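Local coordinates for protein GTPase HflX (Sulfolobus solfataricus P2, PDB 2QTF) that hydrolyses GTP, for which it is specific, and associates with the 50S ribosomal subunit, possibly acting in protein synthesis or ribosome biogenesis, at residues L263-T268 with I295-N300; K311-V316 with V330-A335. All coordinates share one frame; numbering follows the deposited sequence.

Contact 1: residues L263-T268 with I295-N300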
ATOM      1  N   LEU A 263       9.043  11.173  -1.816  1.00 19.36           N
ATOM      2  CA  LEU A 263       9.114  10.274  -0.676  1.00 20.48           C
ATOM      3  C   LEU A 263       8.525  10.907   0.526  1.00 19.98           C
ATOM      4  O   LEU A 263       8.955  11.973   1.008  1.00 19.58           O
ATOM      5  CB  LEU A 263      10.564   9.882  -0.333  1.00 20.66           C
ATOM      6  CG  LEU A 263      10.785   9.036   0.921  1.00 22.24           C
ATOM      7  CD1 LEU A 263      10.232   7.595   0.740  1.00 20.88           C
ATOM      8  CD2 LEU A 263      12.384   8.928   1.147  1.00 21.75           C
ATOM      9  N   VAL A 264       7.513  10.247   1.014  1.00 19.14           N
ATOM     10  CA  VAL A 264       6.699  10.794   2.093  1.00 19.96           C
ATOM     11  C   VAL A 264       7.150  10.173   3.407  1.00 20.41           C
ATOM     12  O   VAL A 264       7.303   8.929   3.492  1.00 22.39           O
ATOM     13  CB  VAL A 264       5.155  10.577   1.894  1.00 21.04           C
ATOM     14  CG1 VAL A 264       4.337  11.358   2.886  1.00 23.60           C
ATOM     15  CG2 VAL A 264       4.640  10.953   0.457  1.00 18.77           C
ATOM     16  N   ILE A 265       7.368  11.002   4.415  1.00 20.62           N
ATOM     17  CA  ILE A 265       7.963  10.543   5.749  1.00 23.22           C
ATOM     18  C   ILE A 265       7.117  11.098   6.845  1.00 23.26           C
ATOM     19  O   ILE A 265       6.822  12.328   6.845  1.00 23.71           O
ATOM     20  CB  ILE A 265       9.435  11.026   5.951  1.00 22.98           C
ATOM     21  CG1 ILE A 265      10.277  10.585   4.744  1.00 27.49           C
ATOM     22  CG2 ILE A 265      10.022  10.400   7.264  1.00 27.57           C
ATOM     23  CD1 ILE A 265      10.526   8.939   4.688  1.00 33.50           C
ATOM     24  N   ASP A 266       6.633  10.211   7.730  1.00 22.57           N
ATOM     25  CA  ASP A 266       5.911  10.661   8.908  1.00 23.97           C
ATOM     26  C   ASP A 266       6.759  11.519   9.886  1.00 27.15           C
ATOM     27  O   ASP A 266       7.534  10.952  10.649  1.00 26.82           O
ATOM     28  CB  ASP A 266       5.256   9.452   9.593  1.00 25.50           C
ATOM     29  CG  ASP A 266       4.318   9.838  10.717  1.00 28.95           C
ATOM     30  OD1 ASP A 266       4.334  11.021  11.207  1.00 31.27           O
ATOM     31  OD2 ASP A 266       3.585   8.947  11.112  1.00 31.54           O
ATOM     32  N   SER A 267       6.537  12.839   9.965  1.00 26.20           N
ATOM     33  CA  SER A 267       7.341  13.660  10.900  1.00 28.63           C
ATOM     34  C   SER A 267       7.054  13.384  12.410  1.00 30.03           C
ATOM     35  O   SER A 267       7.790  13.898  13.275  1.00 31.98           O
ATOM     36  CB  SER A 267       7.046  15.204  10.694  1.00 27.77           C
ATOM     37  OG  SER A 267       5.721  15.474  11.092  1.00 29.84           O
ATOM     38  N   THR A 268       5.975  12.687  12.742  1.00 31.15           N
ATOM     39  CA  THR A 268       5.645  12.500  14.155  1.00 33.14           C
ATOM     40  C   THR A 268       6.544  11.417  14.766  1.00 34.19           C
ATOM     41  O   THR A 268       6.532  11.208  15.993  1.00 35.70           O
ATOM     42  CB  THR A 268       4.199  12.147  14.365  1.00 32.47           C
ATOM     43  OG1 THR A 268       3.898  10.844  13.835  1.00 31.70           O
ATOM     44  CG2 THR A 268       3.292  13.162  13.618  1.00 33.90           C
ATOM     45  N   ILE A 295      14.586  12.880  -6.199  1.00 22.66           N
ATOM     46  CA  ILE A 295      13.599  12.560  -5.143  1.00 21.86           C
ATOM     47  C   ILE A 295      13.294  13.782  -4.299  1.00 22.77           C
ATOM     48  O   ILE A 295      14.238  14.410  -3.757  1.00 24.26           O
ATOM     49  CB  ILE A 295      14.121  11.376  -4.239  1.00 22.34           C
ATOM     50  CG1 ILE A 295      14.196  10.069  -5.122  1.00 18.42           C
ATOM     51  CG2 ILE A 295      13.105  11.160  -3.051  1.00 22.31           C
ATOM     52  CD1 ILE A 295      14.577   8.802  -4.227  1.00 21.39           C
ATOM     53  N   LEU A 296      12.020  14.186  -4.224  1.00 22.14           N
ATOM     54  CA  LEU A 296      11.603  15.265  -3.367  1.00 21.10           C
ATOM     55  C   LEU A 296      11.099  14.607  -2.097  1.00 21.33           C
ATOM     56  O   LEU A 296      10.119  13.851  -2.142  1.00 20.82           O
ATOM     57  CB  LEU A 296      10.412  15.988  -4.033  1.00 23.81           C
ATOM     58  CG  LEU A 296       9.687  17.086  -3.212  1.00 23.54           C
ATOM     59  CD1 LEU A 296      10.647  18.184  -2.674  1.00 26.38           C
ATOM     60  CD2 LEU A 296       8.495  17.798  -4.075  1.00 23.80           C
ATOM     61  N   VAL A 297      11.668  14.907  -0.947  1.00 21.36           N
ATOM     62  CA  VAL A 297      11.262  14.244   0.277  1.00 21.81           C
ATOM     63  C   VAL A 297      10.286  15.176   0.943  1.00 23.28           C
ATOM     64  O   VAL A 297      10.569  16.396   1.108  1.00 23.63           O
ATOM     65  CB  VAL A 297      12.495  13.940   1.286  1.00 19.68           C
ATOM     66  CG1 VAL A 297      11.951  13.276   2.545  1.00 22.53           C
ATOM     67  CG2 VAL A 297      13.612  13.136   0.579  1.00 20.84           C
ATOM     68  N   THR A 298       9.111  14.650   1.322  1.00 23.27           N
ATOM     69  CA  THR A 298       8.202  15.504   2.029  1.00 23.07           C
ATOM     70  C   THR A 298       8.005  14.956   3.448  1.00 23.34           C
ATOM     71  O   THR A 298       7.431  13.891   3.633  1.00 21.48           O
ATOM     72  CB  THR A 298       6.814  15.660   1.332  1.00 22.39           C
ATOM     73  OG1 THR A 298       6.166  14.392   1.279  1.00 22.97           O
ATOM     74  CG2 THR A 298       6.935  16.215  -0.085  1.00 22.91           C
ATOM     75  N   LEU A 299       8.445  15.733   4.412  1.00 23.69           N
ATOM     76  CA  LEU A 299       8.205  15.458   5.805  1.00 25.72           C
ATOM     77  C   LEU A 299       6.800  15.906   6.191  1.00 26.43           C
ATOM     78  O   LEU A 299       6.511  17.095   6.295  1.00 25.14           O
ATOM     79  CB  LEU A 299       9.323  16.186   6.631  1.00 27.88           C
ATOM     80  CG  LEU A 299       9.426  15.932   8.097  1.00 30.35           C
ATOM     81  CD1 LEU A 299       9.509  14.303   8.279  1.00 28.75           C
ATOM     82  CD2 LEU A 299      10.693  16.676   8.606  1.00 26.50           C
ATOM     83  N   ASN A 300       5.907  14.924   6.323  1.00 24.13           N
ATOM     84  CA  ASN A 300       4.489  15.136   6.408  1.00 24.07           C
ATOM     85  C   ASN A 300       3.968  15.047   7.858  1.00 25.42           C
ATOM     86  O   ASN A 300       4.745  14.657   8.749  1.00 24.78           O
ATOM     87  CB  ASN A 300       3.785  14.063   5.544  1.00 23.22           C
ATOM     88  CG  ASN A 300       2.303  14.373   5.300  1.00 22.75           C
ATOM     89  OD1 ASN A 300       1.864  15.527   5.193  1.00 24.16           O
ATOM     90  ND2 ASN A 300       1.503  13.335   5.253  1.00 22.00           N
TER
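In the P-loop GTPase domain, strands 260-266 and 295-300 are parallel neighbours in the central sheet, joined through helix 271-288 as a beta-alpha-beta unit. Leu263 and Ile265 each use both N-H and C=O toward residues 295-300; the straightest of these bonds, Asn300 N to Ile265 O, is 2.8 Å long at 167°. Leu263, Ile265, Val297 and Leu299 occupy one face, covered by helices 271-288 and 309-323. Val264, Thr298 and Asn300 lie on the other.

Followed outward, Leu299 sets CB on the face shared with Ile265; CG, anti to the backbone N (chi1 -172°), lies 3.6 Å from Ser267 CB. CD1 crosses beside Ile265, 4.0 Å from its CB, and presses against Ser267 CA at 3.5 Å, closer than usual for two carbons. The side chain also touches Lys312 and Leu313 of helix 309-323.

On the opposite face, Asn300, a residue inferred to bind GTP, sets its CB 3.8 Å from Val264 CG1, while its ND2 donates to Ser190 O and its OD1 accepts from Ala335 N. Asp266 OD1 closes an Asx turn by accepting from Thr268 N. An alanine at Ser267 would probably loosen the hold on the Asn300 carbonyl, because the hydroxyl bond would be lost and only the backbone one kept. That oxygen receives Ser267 N in the carbonyl plane and Ser267 OG, 2.7 Å away, from above it.

Contact 2: residues K311-V316 with V330-A335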
ATOM      1  N   LYS A 311      14.666  20.860  13.736  1.00 44.11           N
ATOM      2  CA  LYS A 311      15.635  19.779  13.964  1.00 45.12           C
ATOM      3  C   LYS A 311      15.325  18.474  13.174  1.00 41.01           C
ATOM      4  O   LYS A 311      16.213  17.836  12.626  1.00 40.67           O
ATOM      5  CB  LYS A 311      15.780  19.472  15.460  1.00 45.10           C
ATOM      6  CG  LYS A 311      16.685  20.439  16.195  1.00 49.56           C
ATOM      7  CD  LYS A 311      16.889  20.008  17.690  1.00 49.09           C
ATOM      8  CE  LYS A 311      17.620  21.158  18.541  1.00 56.36           C
ATOM      9  NZ  LYS A 311      18.615  20.657  19.611  1.00 57.47           N
ATOM     10  N   LYS A 312      14.055  18.102  13.116  1.00 39.93           N
ATOM     11  CA  LYS A 312      13.594  16.964  12.295  1.00 38.11           C
ATOM     12  C   LYS A 312      13.960  17.212  10.870  1.00 35.93           C
ATOM     13  O   LYS A 312      14.573  16.391  10.243  1.00 33.61           O
ATOM     14  CB  LYS A 312      12.086  16.811  12.402  1.00 37.30           C
ATOM     15  CG  LYS A 312      11.670  16.417  13.758  1.00 38.79           C
ATOM     16  CD  LYS A 312      10.599  15.393  13.699  1.00 43.30           C
ATOM     17  CE  LYS A 312       9.852  15.380  14.969  1.00 42.01           C
ATOM     18  NZ  LYS A 312       9.821  14.029  15.458  1.00 34.86           N
ATOM     19  N   LEU A 313      13.614  18.397  10.363  1.00 34.91           N
ATOM     20  CA  LEU A 313      13.841  18.707   8.936  1.00 34.24           C
ATOM     21  C   LEU A 313      15.321  18.669   8.660  1.00 33.72           C
ATOM     22  O   LEU A 313      15.776  18.177   7.653  1.00 33.24           O
ATOM     23  CB  LEU A 313      13.216  20.095   8.607  1.00 34.75           C
ATOM     24  CG  LEU A 313      13.260  20.525   7.157  1.00 36.47           C
ATOM     25  CD1 LEU A 313      12.297  19.657   6.343  1.00 34.82           C
ATOM     26  CD2 LEU A 313      12.797  22.043   7.083  1.00 36.31           C
ATOM     27  N   ASP A 314      16.137  19.224   9.550  1.00 35.21           N
ATOM     28  CA  ASP A 314      17.537  19.228   9.234  1.00 35.46           C
ATOM     29  C   ASP A 314      18.173  17.796   9.285  1.00 33.44           C
ATOM     30  O   ASP A 314      18.958  17.442   8.427  1.00 33.35           O
ATOM     31  CB  ASP A 314      18.285  20.150  10.190  1.00 40.27           C
ATOM     32  CG  ASP A 314      19.751  20.290   9.795  1.00 46.02           C
ATOM     33  OD1 ASP A 314      20.618  20.018  10.674  1.00 57.90           O
ATOM     34  OD2 ASP A 314      20.029  20.596   8.587  1.00 56.92           O
ATOM     35  N   LEU A 315      17.819  17.018  10.295  1.00 34.15           N
ATOM     36  CA  LEU A 315      18.124  15.555  10.332  1.00 35.45           C
ATOM     37  C   LEU A 315      17.756  14.805   9.041  1.00 33.07           C
ATOM     38  O   LEU A 315      18.573  14.159   8.394  1.00 33.10           O
ATOM     39  CB  LEU A 315      17.342  14.934  11.485  1.00 34.93           C
ATOM     40  CG  LEU A 315      17.461  13.407  11.637  1.00 38.86           C
ATOM     41  CD1 LEU A 315      18.896  12.966  11.661  1.00 43.19           C
ATOM     42  CD2 LEU A 315      16.732  12.950  12.924  1.00 38.25           C
ATOM     43  N   VAL A 316      16.487  14.937   8.644  1.00 31.06           N
ATOM     44  CA  VAL A 316      16.015  14.295   7.383  1.00 28.55           C
ATOM     45  C   VAL A 316      16.775  14.742   6.173  1.00 29.28           C
ATOM     46  O   VAL A 316      17.157  13.937   5.299  1.00 30.48           O
ATOM     47  CB  VAL A 316      14.451  14.482   7.244  1.00 28.33           C
ATOM     48  CG1 VAL A 316      13.925  14.006   5.898  1.00 27.00           C
ATOM     49  CG2 VAL A 316      13.730  13.799   8.425  1.00 26.30           C
ATOM     50  N   VAL A 330      13.965  18.781   0.296  1.00 23.65           N
ATOM     51  CA  VAL A 330      13.329  18.237   1.495  1.00 23.78           C
ATOM     52  C   VAL A 330      12.436  19.335   2.060  1.00 25.26           C
ATOM     53  O   VAL A 330      12.985  20.408   2.424  1.00 25.97           O
ATOM     54  CB  VAL A 330      14.413  17.768   2.572  1.00 23.62           C
ATOM     55  CG1 VAL A 330      13.721  17.144   3.733  1.00 26.86           C
ATOM     56  CG2 VAL A 330      15.333  16.661   2.009  1.00 20.89           C
ATOM     57  N   ILE A 331      11.100  19.133   2.085  1.00 22.38           N
ATOM     58  CA  ILE A 331      10.146  20.154   2.601  1.00 24.33           C
ATOM     59  C   ILE A 331       9.225  19.591   3.684  1.00 22.97           C
ATOM     60  O   ILE A 331       8.860  18.447   3.642  1.00 22.54           O
ATOM     61  CB  ILE A 331       9.347  20.838   1.454  1.00 21.94           C
ATOM     62  CG1 ILE A 331       8.532  19.773   0.687  1.00 21.84           C
ATOM     63  CG2 ILE A 331      10.441  21.389   0.439  1.00 26.15           C
ATOM     64  CD1 ILE A 331       7.632  20.266  -0.501  1.00 24.30           C
ATOM     65  N   PRO A 332       8.833  20.423   4.634  1.00 23.57           N
ATOM     66  CA  PRO A 332       7.810  20.022   5.583  1.00 22.59           C
ATOM     67  C   PRO A 332       6.463  20.431   5.094  1.00 22.47           C
ATOM     68  O   PRO A 332       6.292  21.611   4.606  1.00 20.66           O
ATOM     69  CB  PRO A 332       8.162  20.870   6.829  1.00 23.40           C
ATOM     70  CG  PRO A 332       8.772  22.219   6.165  1.00 23.52           C
ATOM     71  CD  PRO A 332       9.410  21.781   4.891  1.00 24.28           C
ATOM     72  N   ILE A 333       5.497  19.542   5.222  1.00 21.09           N
ATOM     73  CA  ILE A 333       4.141  19.899   4.850  1.00 22.27           C
ATOM     74  C   ILE A 333       3.173  19.288   5.832  1.00 23.00           C
ATOM     75  O   ILE A 333       3.539  18.377   6.618  1.00 23.37           O
ATOM     76  CB  ILE A 333       3.738  19.291   3.443  1.00 21.80           C
ATOM     77  CG1 ILE A 333       3.827  17.728   3.524  1.00 23.47           C
ATOM     78  CG2 ILE A 333       4.644  19.907   2.336  1.00 19.23           C
ATOM     79  CD1 ILE A 333       3.287  16.988   2.225  1.00 24.19           C
ATOM     80  N   SER A 334       1.920  19.705   5.761  1.00 23.46           N
ATOM     81  CA  SER A 334       0.832  18.931   6.381  1.00 24.24           C
ATOM     82  C   SER A 334      -0.248  18.755   5.323  1.00 25.04           C
ATOM     83  O   SER A 334      -0.945  19.714   4.976  1.00 25.89           O
ATOM     84  CB  SER A 334       0.266  19.562   7.619  1.00 25.35           C
ATOM     85  OG  SER A 334      -0.915  18.808   7.895  1.00 27.13           O
ATOM     86  N   ALA A 335      -0.317  17.579   4.726  1.00 25.79           N
ATOM     87  CA  ALA A 335      -1.324  17.317   3.674  1.00 28.31           C
ATOM     88  C   ALA A 335      -2.709  17.439   4.251  1.00 30.86           C
ATOM     89  O   ALA A 335      -3.550  17.961   3.562  1.00 31.66           O
ATOM     90  CB  ALA A 335      -1.125  15.947   2.967  1.00 25.86           C
TER
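Leu313 CG stands anti to the backbone N (chi1 -175°), and chi2 of 70° spreads its two methyls over the edge strand of the GTPase domain's central sheet. Val316 and Val330 likewise have CG1 anti to their backbone N, which brings these two methyls together. The contact belongs to the beta-alpha-beta unit of strand 295-300, helix 309-323 and strand 327-332, in which the helix runs nearly antiparallel to the strand it leads into. The short axes of 311-316 and 330-332 approach to 8.8 Å at an angle of 160°, so the helix and strand meet mainly through side chains.

Leu313 carries most of the contact. Its CD1 sits between two partners, with Val330 CG1 at 3.9 Å and the ring carbon Pro332 CD at the same separation, and it also comes near the carbonyl carbon of Ile331. CD2 lies against the same ring, 4.0 Å from Pro332 CD and slightly farther from CG. The Leu313 and Val330 side chains run alongside one another in opposing senses, while Leu313 meets Pro332 at a slant.

One turn further along the helix, Val316 extends the apolar seam and also packs on Val297 of the adjacent strand. Ile331 points away from the helix and meets helix 341-355 on the other side of the sheet. Beyond the strand, Ser334 and Ala335 belong to a segment inferred to bind GTP; Ser334 OG is hydrogen-bonded to Asp303 OD1. At the far end of the seam, Val330 CG1 receives Val316 CG1 obliquely at 3.8 Å.

In the fold
Strand 295-300 connects the two contacts: contact 1 pairs it with strand 260-266, and the chain then continues through helix 309-323 to edge strand 327-332, the elements of contact 2. Backbone hydrogen bonds, Leu299 N to Ile331 O and Ile333 N to Leu299 O, continue the sheet between them. Contact 1 is wholly buried and relies on main-chain hydrogen bonding and one serine hydroxyl bond, with apolar packing added on its faces. Contact 2, nearer the periphery, has partly exposed Leu313 and Pro332 and is purely apolar between helix and strand. Both lead toward the inferred GTP site at the C-terminal ends of their strands.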